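Local coordinates for MlnE (Bacillus amyloliquefaciens subsp. plantarum, PDB 5D2E), which probably reduces beta-keto groups of polyketide intermediates with NADPH, as the N-terminal B-type ketoreductase part of a macrolactin assembly-line synthase, at residues A[36-47]-A[247-258]. Residues are numbered along the deposited sequence; the frame is centred on the assembly and turned at random.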
ATOM      1  N   HIS A  36      18.073   9.209  -3.877  1.00 41.12           N
ATOM      2  CA  HIS A  36      17.449   9.356  -5.190  1.00 45.02           C
ATOM      3  C   HIS A  36      15.887   9.235  -5.046  1.00 42.51           C
ATOM      4  O   HIS A  36      15.390   8.438  -4.227  1.00 33.90           O
ATOM      5  CB  HIS A  36      18.007   8.256  -6.106  1.00 48.42           C
ATOM      6  CG  HIS A  36      19.462   7.948  -5.891  1.00 54.49           C
ATOM      7  ND1 HIS A  36      20.475   8.658  -6.513  1.00 46.61           N
ATOM      8  CD2 HIS A  36      20.076   7.003  -5.129  1.00 55.40           C
ATOM      9  CE1 HIS A  36      21.646   8.182  -6.116  1.00 53.44           C
ATOM     10  NE2 HIS A  36      21.437   7.169  -5.289  1.00 52.37           N
ATOM     11  N   LEU A  37      15.150  10.056  -5.801  1.00 40.12           N
ATOM     12  CA  LEU A  37      13.701   9.964  -5.864  1.00 37.91           C
ATOM     13  C   LEU A  37      13.271   9.213  -7.125  1.00 33.06           C
ATOM     14  O   LEU A  37      13.892   9.340  -8.186  1.00 29.83           O
ATOM     15  CB  LEU A  37      13.088  11.318  -5.860  1.00 38.43           C
ATOM     16  CG  LEU A  37      13.438  12.345  -4.804  1.00 45.06           C
ATOM     17  CD1 LEU A  37      12.395  13.446  -4.928  1.00 45.46           C
ATOM     18  CD2 LEU A  37      13.402  11.807  -3.412  1.00 45.76           C
ATOM     19  N   TYR A  38      12.244   8.378  -6.964  1.00 32.65           N
ATOM     20  CA  TYR A  38      11.716   7.524  -7.987  1.00 29.30           C
ATOM     21  C   TYR A  38      10.165   7.695  -8.089  1.00 28.58           C
ATOM     22  O   TYR A  38       9.490   8.013  -7.132  1.00 26.87           O
ATOM     23  CB  TYR A  38      12.033   6.047  -7.665  1.00 31.83           C
ATOM     24  CG  TYR A  38      13.501   5.782  -7.625  1.00 36.32           C
ATOM     25  CD1 TYR A  38      14.250   6.146  -6.514  1.00 40.23           C
ATOM     26  CD2 TYR A  38      14.137   5.220  -8.668  1.00 37.63           C
ATOM     27  CE1 TYR A  38      15.601   5.939  -6.473  1.00 44.46           C
ATOM     28  CE2 TYR A  38      15.499   4.999  -8.654  1.00 41.09           C
ATOM     29  CZ  TYR A  38      16.225   5.356  -7.552  1.00 43.08           C
ATOM     30  OH  TYR A  38      17.582   5.151  -7.530  1.00 50.32           O
ATOM     31  N   GLU A  39       9.650   7.487  -9.295  1.00 28.75           N
ATOM     32  CA  GLU A  39       8.229   7.524  -9.564  1.00 28.57           C
ATOM     33  C   GLU A  39       7.867   6.354 -10.456  1.00 28.84           C
ATOM     34  O   GLU A  39       8.702   5.809 -11.212  1.00 29.62           O
ATOM     35  CB  GLU A  39       7.785   8.873 -10.189  1.00 27.37           C
ATOM     36  CG  GLU A  39       8.378   9.116 -11.554  1.00 28.13           C
ATOM     37  CD  GLU A  39       8.312  10.569 -12.027  1.00 30.41           C
ATOM     38  OE1 GLU A  39       7.482  11.334 -11.526  1.00 30.35           O
ATOM     39  OE2 GLU A  39       9.185  10.950 -12.871  1.00 35.15           O
ATOM     40  N   MET A  40       6.574   5.992 -10.409  1.00 27.93           N
ATOM     41  CA  MET A  40       6.082   4.931 -11.257  1.00 29.81           C
ATOM     42  C   MET A  40       6.010   5.397 -12.695  1.00 28.78           C
ATOM     43  O   MET A  40       5.511   6.483 -12.982  1.00 31.91           O
ATOM     44  CB  MET A  40       4.714   4.484 -10.784  1.00 31.10           C
ATOM     45  CG  MET A  40       4.768   3.774  -9.450  1.00 31.27           C
ATOM     46  SD  MET A  40       5.647   2.236  -9.640  1.00 35.06           S
ATOM     47  CE  MET A  40       5.441   1.648  -7.931  1.00 39.72           C
ATOM     48  N   VAL A  41       6.527   4.594 -13.602  1.00 28.67           N
ATOM     49  CA  VAL A  41       6.428   4.885 -15.014  1.00 29.80           C
ATOM     50  C   VAL A  41       5.720   3.694 -15.637  1.00 31.70           C
ATOM     51  O   VAL A  41       6.125   2.548 -15.444  1.00 28.00           O
ATOM     52  CB  VAL A  41       7.839   5.029 -15.666  1.00 32.56           C
ATOM     53  CG1 VAL A  41       7.732   5.280 -17.168  1.00 37.19           C
ATOM     54  CG2 VAL A  41       8.657   6.130 -15.000  1.00 29.75           C
ATOM     55  N   TRP A  42       4.757   3.979 -16.501  1.00 31.93           N
ATOM     56  CA  TRP A  42       3.962   2.932 -17.141  1.00 31.01           C
ATOM     57  C   TRP A  42       4.368   2.582 -18.560  1.00 35.19           C
ATOM     58  O   TRP A  42       4.803   3.449 -19.293  1.00 37.14           O
ATOM     59  CB  TRP A  42       2.531   3.405 -17.209  1.00 33.57           C
ATOM     60  CG  TRP A  42       1.946   3.640 -15.926  1.00 31.25           C
ATOM     61  CD1 TRP A  42       2.017   4.794 -15.186  1.00 33.71           C
ATOM     62  CD2 TRP A  42       1.198   2.709 -15.162  1.00 31.93           C
ATOM     63  NE1 TRP A  42       1.373   4.614 -14.001  1.00 33.57           N
ATOM     64  CE2 TRP A  42       0.868   3.336 -13.954  1.00 33.83           C
ATOM     65  CE3 TRP A  42       0.822   1.382 -15.356  1.00 35.25           C
ATOM     66  CZ2 TRP A  42       0.128   2.715 -12.985  1.00 39.41           C
ATOM     67  CZ3 TRP A  42       0.049   0.777 -14.381  1.00 39.32           C
ATOM     68  CH2 TRP A  42      -0.293   1.444 -13.223  1.00 39.17           C
ATOM     69  N   ASP A  43       4.239   1.324 -18.950  1.00 34.65           N
ATOM     70  CA  ASP A  43       4.347   0.967 -20.385  1.00 38.82           C
ATOM     71  C   ASP A  43       3.040   0.364 -20.823  1.00 35.86           C
ATOM     72  O   ASP A  43       2.475  -0.499 -20.148  1.00 35.36           O
ATOM     73  CB  ASP A  43       5.551   0.074 -20.780  1.00 43.52           C
ATOM     74  CG  ASP A  43       5.707  -1.134 -19.924  1.00 50.93           C
ATOM     75  OD1 ASP A  43       6.073  -0.985 -18.727  1.00 57.10           O
ATOM     76  OD2 ASP A  43       5.524  -2.268 -20.451  1.00 51.94           O
ATOM     77  N   ARG A  44       2.608   0.814 -21.980  1.00 34.34           N
ATOM     78  CA  ARG A  44       1.296   0.521 -22.518  1.00 34.77           C
ATOM     79  C   ARG A  44       1.427  -0.400 -23.731  1.00 36.02           C
ATOM     80  O   ARG A  44       2.308  -0.218 -24.534  1.00 31.37           O
ATOM     81  CB  ARG A  44       0.587   1.823 -22.880  1.00 36.39           C
ATOM     82  CG  ARG A  44      -0.507   1.649 -23.910  1.00 38.47           C
ATOM     83  CD  ARG A  44      -1.123   2.950 -24.460  1.00 43.63           C
ATOM     84  NE  ARG A  44      -1.991   3.260 -23.439  1.00 47.21           N
ATOM     85  CZ  ARG A  44      -3.307   3.220 -23.378  1.00 39.58           C
ATOM     86  NH1 ARG A  44      -3.791   3.439 -22.109  1.00 36.97           N
ATOM     87  NH2 ARG A  44      -4.091   3.132 -24.437  1.00 40.77           N
ATOM     88  N   HIS A  45       0.472  -1.319 -23.879  1.00 31.25           N
ATOM     89  CA  HIS A  45       0.449  -2.337 -24.901  1.00 33.34           C
ATOM     90  C   HIS A  45      -0.960  -2.596 -25.378  1.00 31.35           C
ATOM     91  O   HIS A  45      -1.940  -2.468 -24.635  1.00 29.07           O
ATOM     92  CB  HIS A  45       0.960  -3.658 -24.364  1.00 35.94           C
ATOM     93  CG  HIS A  45       2.258  -3.550 -23.687  1.00 37.35           C
ATOM     94  ND1 HIS A  45       3.449  -3.689 -24.358  1.00 44.25           N
ATOM     95  CD2 HIS A  45       2.575  -3.207 -22.421  1.00 41.94           C
ATOM     96  CE1 HIS A  45       4.448  -3.469 -23.532  1.00 40.46           C
ATOM     97  NE2 HIS A  45       3.945  -3.193 -22.345  1.00 42.68           N
ATOM     98  N   GLU A  46      -1.042  -3.077 -26.604  1.00 31.23           N
ATOM     99  CA  GLU A  46      -2.284  -3.566 -27.173  1.00 34.90           C
ATOM    100  C   GLU A  46      -2.483  -4.986 -26.704  1.00 32.21           C
ATOM    101  O   GLU A  46      -1.570  -5.761 -26.652  1.00 35.51           O
ATOM    102  CB  GLU A  46      -2.278  -3.548 -28.696  1.00 38.88           C
ATOM    103  CG  GLU A  46      -2.122  -2.168 -29.304  1.00 51.23           C
ATOM    104  CD  GLU A  46      -2.600  -2.099 -30.776  1.00 59.46           C
ATOM    105  OE1 GLU A  46      -2.585  -3.152 -31.479  1.00 60.91           O
ATOM    106  OE2 GLU A  46      -3.013  -0.991 -31.207  1.00 62.15           O
ATOM    107  N   PHE A  47      -3.720  -5.312 -26.368  1.00 33.87           N
ATOM    108  CA  PHE A  47      -4.045  -6.619 -25.873  1.00 37.38           C
ATOM    109  C   PHE A  47      -4.370  -7.511 -27.050  1.00 42.50           C
ATOM    110  O   PHE A  47      -5.283  -7.202 -27.789  1.00 45.38           O
ATOM    111  CB  PHE A  47      -5.253  -6.576 -24.953  1.00 38.40           C
ATOM    112  CG  PHE A  47      -5.561  -7.936 -24.375  1.00 38.52           C
ATOM    113  CD1 PHE A  47      -4.779  -8.438 -23.366  1.00 31.19           C
ATOM    114  CD2 PHE A  47      -6.530  -8.742 -24.947  1.00 34.41           C
ATOM    115  CE1 PHE A  47      -5.001  -9.703 -22.865  1.00 36.38           C
ATOM    116  CE2 PHE A  47      -6.781 -10.027 -24.431  1.00 42.16           C
ATOM    117  CZ  PHE A  47      -6.000 -10.512 -23.391  1.00 33.05           C
ATOM    118  N   PRO A 247     -10.132  -3.577 -21.806  1.00 29.51           N
ATOM    119  CA  PRO A 247     -10.458  -4.593 -22.814  1.00 33.68           C
ATOM    120  C   PRO A 247      -9.579  -4.619 -24.059  1.00 32.05           C
ATOM    121  O   PRO A 247      -9.262  -5.699 -24.544  1.00 34.29           O
ATOM    122  CB  PRO A 247     -11.907  -4.278 -23.135  1.00 37.72           C
ATOM    123  CG  PRO A 247     -12.417  -3.650 -21.858  1.00 37.64           C
ATOM    124  CD  PRO A 247     -11.295  -2.745 -21.461  1.00 29.53           C
ATOM    125  N   ARG A 248      -9.047  -3.477 -24.487  1.00 30.29           N
ATOM    126  CA  ARG A 248      -8.180  -3.438 -25.709  1.00 31.26           C
ATOM    127  C   ARG A 248      -6.670  -3.130 -25.515  1.00 31.20           C
ATOM    128  O   ARG A 248      -5.882  -3.210 -26.429  1.00 29.81           O
ATOM    129  CB  ARG A 248      -8.799  -2.434 -26.692  1.00 33.39           C
ATOM    130  CG  ARG A 248     -10.153  -2.902 -27.207  1.00 39.07           C
ATOM    131  CD  ARG A 248     -10.615  -2.092 -28.418  1.00 46.24           C
ATOM    132  NE  ARG A 248     -11.645  -2.914 -29.029  1.00 65.78           N
ATOM    133  CZ  ARG A 248     -11.518  -3.666 -30.133  1.00 62.30           C
ATOM    134  NH1 ARG A 248     -10.421  -3.667 -30.885  1.00 60.80           N
ATOM    135  NH2 ARG A 248     -12.553  -4.387 -30.512  1.00 70.13           N
ATOM    136  N   HIS A 249      -6.300  -2.770 -24.301  1.00 29.05           N
ATOM    137  CA  HIS A 249      -4.953  -2.303 -23.958  1.00 28.07           C
ATOM    138  C   HIS A 249      -4.622  -2.744 -22.531  1.00 28.24           C
ATOM    139  O   HIS A 249      -5.505  -2.923 -21.731  1.00 30.67           O
ATOM    140  CB  HIS A 249      -4.883  -0.797 -23.993  1.00 28.59           C
ATOM    141  CG  HIS A 249      -5.118  -0.207 -25.349  1.00 30.95           C
ATOM    142  ND1 HIS A 249      -6.368   0.190 -25.783  1.00 34.48           N
ATOM    143  CD2 HIS A 249      -4.270  -0.013 -26.388  1.00 32.82           C
ATOM    144  CE1 HIS A 249      -6.259   0.648 -27.024  1.00 33.47           C
ATOM    145  NE2 HIS A 249      -4.997   0.541 -27.402  1.00 33.13           N
ATOM    146  N   TYR A 250      -3.338  -2.907 -22.237  1.00 29.39           N
ATOM    147  CA  TYR A 250      -2.918  -3.147 -20.898  1.00 27.58           C
ATOM    148  C   TYR A 250      -1.654  -2.360 -20.593  1.00 27.39           C
ATOM    149  O   TYR A 250      -0.909  -1.935 -21.499  1.00 28.07           O
ATOM    150  CB  TYR A 250      -2.755  -4.633 -20.609  1.00 28.21           C
ATOM    151  CG  TYR A 250      -1.631  -5.352 -21.351  1.00 26.60           C
ATOM    152  CD1 TYR A 250      -1.854  -5.913 -22.600  1.00 29.41           C
ATOM    153  CD2 TYR A 250      -0.355  -5.415 -20.811  1.00 30.32           C
ATOM    154  CE1 TYR A 250      -0.831  -6.560 -23.272  1.00 32.82           C
ATOM    155  CE2 TYR A 250       0.684  -6.039 -21.480  1.00 35.60           C
ATOM    156  CZ  TYR A 250       0.418  -6.619 -22.713  1.00 34.78           C
ATOM    157  OH  TYR A 250       1.422  -7.252 -23.376  1.00 41.12           O
ATOM    158  N   TYR A 251      -1.412  -2.165 -19.312  1.00 27.93           N
ATOM    159  CA  TYR A 251      -0.230  -1.429 -18.909  1.00 27.20           C
ATOM    160  C   TYR A 251       0.404  -1.953 -17.620  1.00 30.18           C
ATOM    161  O   TYR A 251      -0.276  -2.501 -16.714  1.00 27.95           O
ATOM    162  CB  TYR A 251      -0.475   0.095 -18.924  1.00 31.50           C
ATOM    163  CG  TYR A 251      -1.860   0.542 -18.634  1.00 32.91           C
ATOM    164  CD1 TYR A 251      -2.854   0.566 -19.604  1.00 33.25           C
ATOM    165  CD2 TYR A 251      -2.199   0.966 -17.341  1.00 43.96           C
ATOM    166  CE1 TYR A 251      -4.178   0.934 -19.296  1.00 35.54           C
ATOM    167  CE2 TYR A 251      -3.537   1.364 -16.994  1.00 41.81           C
ATOM    168  CZ  TYR A 251      -4.531   1.342 -17.970  1.00 38.19           C
ATOM    169  OH  TYR A 251      -5.808   1.740 -17.547  1.00 38.05           O
ATOM    170  N   LYS A 252       1.729  -1.836 -17.603  1.00 31.93           N
ATOM    171  CA  LYS A 252       2.541  -2.233 -16.514  1.00 34.04           C
ATOM    172  C   LYS A 252       3.389  -1.053 -16.046  1.00 33.98           C
ATOM    173  O   LYS A 252       3.624  -0.116 -16.797  1.00 30.63           O
ATOM    174  CB  LYS A 252       3.491  -3.309 -17.010  1.00 40.35           C
ATOM    175  CG  LYS A 252       2.859  -4.661 -17.258  1.00 45.03           C
ATOM    176  CD  LYS A 252       3.972  -5.696 -17.272  1.00 52.88           C
ATOM    177  CE  LYS A 252       3.446  -7.091 -17.078  1.00 61.83           C
ATOM    178  NZ  LYS A 252       2.524  -7.373 -18.211  1.00 69.28           N
ATOM    179  N   ARG A 253       3.869  -1.146 -14.819  1.00 32.73           N
ATOM    180  CA  ARG A 253       4.548  -0.034 -14.209  1.00 35.60           C
ATOM    181  C   ARG A 253       5.835  -0.463 -13.505  1.00 39.24           C
ATOM    182  O   ARG A 253       5.913  -1.573 -12.971  1.00 35.29           O
ATOM    183  CB  ARG A 253       3.675   0.717 -13.228  1.00 35.50           C
ATOM    184  CG  ARG A 253       3.421  -0.051 -11.959  1.00 42.65           C
ATOM    185  CD  ARG A 253       2.644   0.722 -10.932  1.00 45.08           C
ATOM    186  NE  ARG A 253       1.921  -0.177 -10.042  1.00 49.42           N
ATOM    187  CZ  ARG A 253       0.848   0.169  -9.337  1.00 59.85           C
ATOM    188  NH1 ARG A 253       0.374   1.419  -9.366  1.00 67.25           N
ATOM    189  NH2 ARG A 253       0.228  -0.745  -8.615  1.00 59.57           N
ATOM    190  N   GLN A 254       6.790   0.465 -13.450  1.00 32.85           N
ATOM    191  CA  GLN A 254       7.995   0.245 -12.640  1.00 36.54           C
ATOM    192  C   GLN A 254       8.566   1.558 -12.187  1.00 31.36           C
ATOM    193  O   GLN A 254       8.313   2.579 -12.806  1.00 31.33           O
ATOM    194  CB  GLN A 254       9.029  -0.564 -13.423  1.00 43.89           C
ATOM    195  CG  GLN A 254       9.813   0.235 -14.440  1.00 56.03           C
ATOM    196  CD  GLN A 254      10.743  -0.635 -15.232  1.00 70.21           C
ATOM    197  OE1 GLN A 254      10.677  -0.664 -16.459  1.00 76.02           O
ATOM    198  NE2 GLN A 254      11.591  -1.386 -14.532  1.00 75.76           N
ATOM    199  N   LEU A 255       9.313   1.532 -11.082  1.00 32.25           N
ATOM    200  CA  LEU A 255       9.937   2.718 -10.534  1.00 34.30           C
ATOM    201  C   LEU A 255      11.096   3.110 -11.395  1.00 32.90           C
ATOM    202  O   LEU A 255      11.834   2.278 -11.809  1.00 35.00           O
ATOM    203  CB  LEU A 255      10.458   2.459  -9.133  1.00 35.90           C
ATOM    204  CG  LEU A 255       9.383   2.497  -8.041  1.00 35.14           C
ATOM    205  CD1 LEU A 255      10.097   2.145  -6.725  1.00 37.58           C
ATOM    206  CD2 LEU A 255       8.675   3.835  -7.920  1.00 33.97           C
ATOM    207  N   GLN A 256      11.225   4.393 -11.680  1.00 34.34           N
ATOM    208  CA  GLN A 256      12.368   4.906 -12.412  1.00 34.94           C
ATOM    209  C   GLN A 256      12.728   6.210 -11.788  1.00 35.52           C
ATOM    210  O   GLN A 256      11.847   6.914 -11.217  1.00 31.14           O
ATOM    211  CB  GLN A 256      12.024   5.086 -13.871  1.00 35.77           C
ATOM    212  CG  GLN A 256      11.973   3.747 -14.613  1.00 45.27           C
ATOM    213  CD  GLN A 256      11.698   3.911 -16.086  1.00 52.91           C
ATOM    214  OE1 GLN A 256      12.119   4.887 -16.706  1.00 60.89           O
ATOM    215  NE2 GLN A 256      10.972   2.965 -16.662  1.00 58.04           N
ATOM    216  N   ARG A 257      14.011   6.586 -11.902  1.00 35.62           N
ATOM    217  CA  ARG A 257      14.431   7.832 -11.320  1.00 35.27           C
ATOM    218  C   ARG A 257      13.614   9.000 -11.857  1.00 31.49           C
ATOM    219  O   ARG A 257      13.349   9.066 -13.037  1.00 32.73           O
ATOM    220  CB  ARG A 257      15.935   8.051 -11.553  1.00 43.40           C
ATOM    221  CG  ARG A 257      16.591   8.762 -10.355  1.00 61.72           C
ATOM    222  CD  ARG A 257      18.082   8.462 -10.148  1.00 65.71           C
ATOM    223  NE  ARG A 257      18.709   8.156 -11.426  1.00 72.74           N
ATOM    224  CZ  ARG A 257      19.273   6.996 -11.760  1.00 81.10           C
ATOM    225  NH1 ARG A 257      19.391   5.987 -10.888  1.00 88.85           N
ATOM    226  NH2 ARG A 257      19.762   6.861 -12.984  1.00 77.76           N
ATOM    227  N   VAL A 258      13.265   9.942 -11.026  1.00 29.82           N
ATOM    228  CA  VAL A 258      12.615  11.164 -11.519  1.00 33.01           C
ATOM    229  C   VAL A 258      13.536  12.004 -12.440  1.00 38.64           C
ATOM    230  O   VAL A 258      14.769  11.919 -12.347  1.00 33.07           O
ATOM    231  CB  VAL A 258      12.105  12.097 -10.403  1.00 32.63           C
ATOM    232  CG1 VAL A 258      11.110  11.376  -9.505  1.00 33.65           C
ATOM    233  CG2 VAL A 258      13.238  12.729  -9.573  1.00 31.50           C
TER
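Strands 36-46 and 249-257 pair as a long, twisted antiparallel two-stranded ribbon that runs between the two halves of the ketoreductase, from Tyr38 beside Arg257 to Glu46 beside His249. Their axes come within 4.4 Å at 146°. Ten backbone hydrogen bonds join the segments, from Val258 N to Leu37 O at one end to Phe47 N and Arg248 O at the other. One face carries Met40, Trp42 and Arg44 with Leu255, Arg253, Tyr251 and His249. Arg253 CB sits over the Trp42 six-membered ring, 3.6 Å from its centroid. The Arg253 chain then runs extended beside the indole, and its NH2 reaches a salt bridge with Glu192. Tyr251 turns its edge to the face of the same six-membered ring in an offset edge-to-face pair, planes at 77°. Met40 bends at chi2 (-66°) and lays SD 3.8 Å from Leu255 CD2. Farther along, Arg44 NH2 lies over one face of the His249 ring. On the opposite side of the ribbon, with Asp43 and Lys252, His45 CB packs over the face of the Tyr250 ring, His45 CB to Tyr250 CZ 3.4 Å. His45 NE2 donates to Asp43 OD2 at 2.6 Å, nearly in the imidazole plane, which helps fix the rotation of the ring. Phe47 CD1 meets Tyr250 CD1 at 3.9 Å, and both rings also meet Phe231. At its start, at His36 and Tyr38, strand 36-46 also pairs with strand 494-499, in the NADP-binding half; strand 249-257 pairs with strand 242-245 of the other. Such a ribbon linking structural and catalytic subdomains is characteristic of modular polyketide synthase ketoreductases.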